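Local coordinates for protein aminodeoxyfutalosine deaminase (Deinococcus radiodurans, PDB 2IMR) that deaminates aminodeoxyfutalosine to futalosine in menaquinone biosynthesis, using one bound zinc ion per subunit, at residues 246-251 against 282-287. Numbering follows the deposited sequence.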
loop_
_atom_site.group_PDB
_atom_site.type_symbol
_atom_site.label_atom_id
_atom_site.label_comp_id
_atom_site.label_asym_id
_atom_site.label_seq_id
_atom_site.Cartn_x
_atom_site.Cartn_y
_atom_site.Cartn_z
ATOM N N THR A 246 -0.780 -14.941 13.681
ATOM C CA THR A 246 -1.923 -15.415 14.451
ATOM C C THR A 246 -3.230 -15.369 13.651
ATOM O O THR A 246 -4.229 -15.974 14.049
ATOM C CB THR A 246 -2.079 -14.618 15.767
ATOM O OG1 THR A 246 -2.021 -13.214 15.497
ATOM C CG2 THR A 246 -0.963 -14.985 16.743
ATOM N N GLU A 247 -3.230 -14.655 12.528
ATOM C CA GLU A 247 -4.419 -14.594 11.683
ATOM C C GLU A 247 -4.504 -15.916 10.919
ATOM O O GLU A 247 -5.569 -16.535 10.820
ATOM C CB GLU A 247 -4.333 -13.429 10.689
ATOM C CG GLU A 247 -5.555 -13.329 9.768
ATOM C CD GLU A 247 -5.413 -12.254 8.704
ATOM O OE1 GLU A 247 -4.785 -11.216 8.996
ATOM O OE2 GLU A 247 -5.943 -12.439 7.584
ATOM N N LEU A 248 -3.371 -16.357 10.381
ATOM C CA LEU A 248 -3.343 -17.620 9.648
ATOM C C LEU A 248 -3.701 -18.759 10.605
ATOM O O LEU A 248 -4.405 -19.702 10.237
ATOM C CB LEU A 248 -1.950 -17.858 9.061
ATOM C CG LEU A 248 -1.698 -19.224 8.415
ATOM C CD1 LEU A 248 -2.611 -19.426 7.209
ATOM C CD2 LEU A 248 -0.237 -19.311 8.005
ATOM N N GLU A 249 -3.221 -18.656 11.839
ATOM C CA GLU A 249 -3.489 -19.681 12.842
ATOM C C GLU A 249 -4.978 -19.868 13.138
ATOM O O GLU A 249 -5.470 -20.999 13.161
ATOM C CB GLU A 249 -2.759 -19.363 14.147
ATOM C CG GLU A 249 -2.834 -20.500 15.166
ATOM C CD GLU A 249 -2.105 -20.191 16.460
ATOM O OE1 GLU A 249 -1.193 -19.335 16.453
ATOM O OE2 GLU A 249 -2.434 -20.822 17.487
ATOM N N MET A 250 -5.706 -18.776 13.363
ATOM C CA MET A 250 -7.121 -18.931 13.672
ATOM C C MET A 250 -7.937 -19.448 12.502
ATOM O O MET A 250 -8.951 -20.116 12.707
ATOM C CB MET A 250 -7.726 -17.636 14.230
ATOM C CG MET A 250 -7.675 -16.427 13.337
ATOM S SD MET A 250 -8.542 -15.045 14.146
ATOM C CE MET A 250 -8.790 -13.981 12.742
ATOM N N PHE A 251 -7.510 -19.169 11.273
ATOM C CA PHE A 251 -8.255 -19.692 10.137
ATOM C C PHE A 251 -8.055 -21.201 10.061
ATOM O O PHE A 251 -8.874 -21.920 9.494
ATOM C CB PHE A 251 -7.818 -19.037 8.826
ATOM C CG PHE A 251 -8.597 -17.799 8.489
ATOM C CD1 PHE A 251 -8.328 -16.596 9.133
ATOM C CD2 PHE A 251 -9.644 -17.850 7.576
ATOM C CE1 PHE A 251 -9.091 -15.463 8.871
ATOM C CE2 PHE A 251 -10.411 -16.724 7.310
ATOM C CZ PHE A 251 -10.133 -15.528 7.959
ATOM N N ASP A 282 -6.616 -27.025 6.334
ATOM C CA ASP A 282 -6.334 -26.628 4.963
ATOM C C ASP A 282 -6.858 -25.244 4.588
ATOM O O ASP A 282 -6.810 -24.853 3.422
ATOM C CB ASP A 282 -6.918 -27.679 4.018
ATOM C CG ASP A 282 -8.404 -27.889 4.237
ATOM O OD1 ASP A 282 -8.871 -27.695 5.383
ATOM O OD2 ASP A 282 -9.105 -28.258 3.269
ATOM N N LEU A 283 -7.354 -24.496 5.568
ATOM C CA LEU A 283 -7.884 -23.168 5.286
ATOM C C LEU A 283 -6.884 -22.060 5.607
ATOM O O LEU A 283 -6.034 -22.198 6.488
ATOM C CB LEU A 283 -9.169 -22.928 6.085
ATOM C CG LEU A 283 -9.941 -21.636 5.793
ATOM C CD1 LEU A 283 -10.500 -21.669 4.371
ATOM C CD2 LEU A 283 -11.068 -21.474 6.803
ATOM N N THR A 284 -6.983 -20.969 4.859
ATOM C CA THR A 284 -6.139 -19.799 5.076
ATOM C C THR A 284 -7.008 -18.607 4.708
ATOM O O THR A 284 -7.977 -18.739 3.953
ATOM C CB THR A 284 -4.906 -19.752 4.152
ATOM O OG1 THR A 284 -5.322 -19.381 2.836
ATOM C CG2 THR A 284 -4.194 -21.100 4.118
ATOM N N PRO A 285 -6.677 -17.421 5.231
ATOM C CA PRO A 285 -7.509 -16.272 4.873
ATOM C C PRO A 285 -7.563 -16.043 3.361
ATOM O O PRO A 285 -8.574 -15.585 2.833
ATOM C CB PRO A 285 -6.850 -15.113 5.631
ATOM C CG PRO A 285 -5.416 -15.575 5.803
ATOM C CD PRO A 285 -5.587 -17.034 6.139
ATOM N N VAL A 286 -6.477 -16.359 2.662
ATOM C CA VAL A 286 -6.454 -16.168 1.215
ATOM C C VAL A 286 -7.370 -17.171 0.515
ATOM O O VAL A 286 -8.134 -16.804 -0.382
ATOM C CB VAL A 286 -5.019 -16.295 0.663
ATOM C CG1 VAL A 286 -5.019 -16.081 -0.845
ATOM C CG2 VAL A 286 -4.114 -15.257 1.344
ATOM N N ARG A 287 -7.298 -18.433 0.920
ATOM C CA ARG A 287 -8.152 -19.450 0.312
ATOM C C ARG A 287 -9.605 -19.083 0.601
ATOM O O ARG A 287 -10.473 -19.217 -0.256
ATOM C CB ARG A 287 -7.841 -20.833 0.877
ATOM C CG ARG A 287 -8.613 -21.937 0.180
ATOM C CD ARG A 287 -8.419 -23.288 0.843
ATOM N NE ARG A 287 -9.434 -24.223 0.371
ATOM C CZ ARG A 287 -9.947 -25.209 1.098
ATOM N NH1 ARG A 287 -9.538 -25.404 2.344
ATOM N NH2 ARG A 287 -10.893 -25.985 0.583
#
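Phe251 and Pro285 carry the apolar part of this contact, the proline lying over one face of the phenyl ring. Pro285 CB sits 3.9 Å from the ring centroid and only 9° off the ring normal, a CH-pi contact, while Pro285 CA is offset toward the rim, 3.8 Å from Phe251 CD2. Leu283 meets the same ring at its edge, CD2 being 4.0 Å from Phe251 CD2; the same methyl also packs against the carbonyl oxygen of Phe251. Leu248 extends the apolar surface: its CG is anti to the backbone N (chi1 172°), chi2 of 63° then sets CD1, and CD1 lies 3.8 Å from Thr284 CB and 4.0 Å from Pro285 CD. Ile275 of helix 271-275 touches both Phe251 and Leu283.

No hydrogen bond joins the two segments; the polar atoms beside the packing have partners of their own. The extended chain of Glu247 carries its carboxylate to the proline, where OE2 lies 3.4 Å from Pro285 CB. Thr284 is the N-cap of helix 285-292: Arg287 N donates to its OG1 at 2.9 Å and a nearly straight 171°, and OG1 is also hydrogen-bonded to Asp311 OD1. Arg287 NH1 and Asp282 OD2 form a salt bridge within 282-287.

Through OE2 to Ala242 N, and weakly OE1 to Glu243 N, Glu247 joins this packing to the backbone at the end of strand 238-241, next to the probable proton donor Glu243. The arrangement is the packing of a capped helix start, Pro285 in its first turn, against helix 245-253, which follows zinc-ligand strand 238-241 in the TIM-barrel fold of the amidohydrolases.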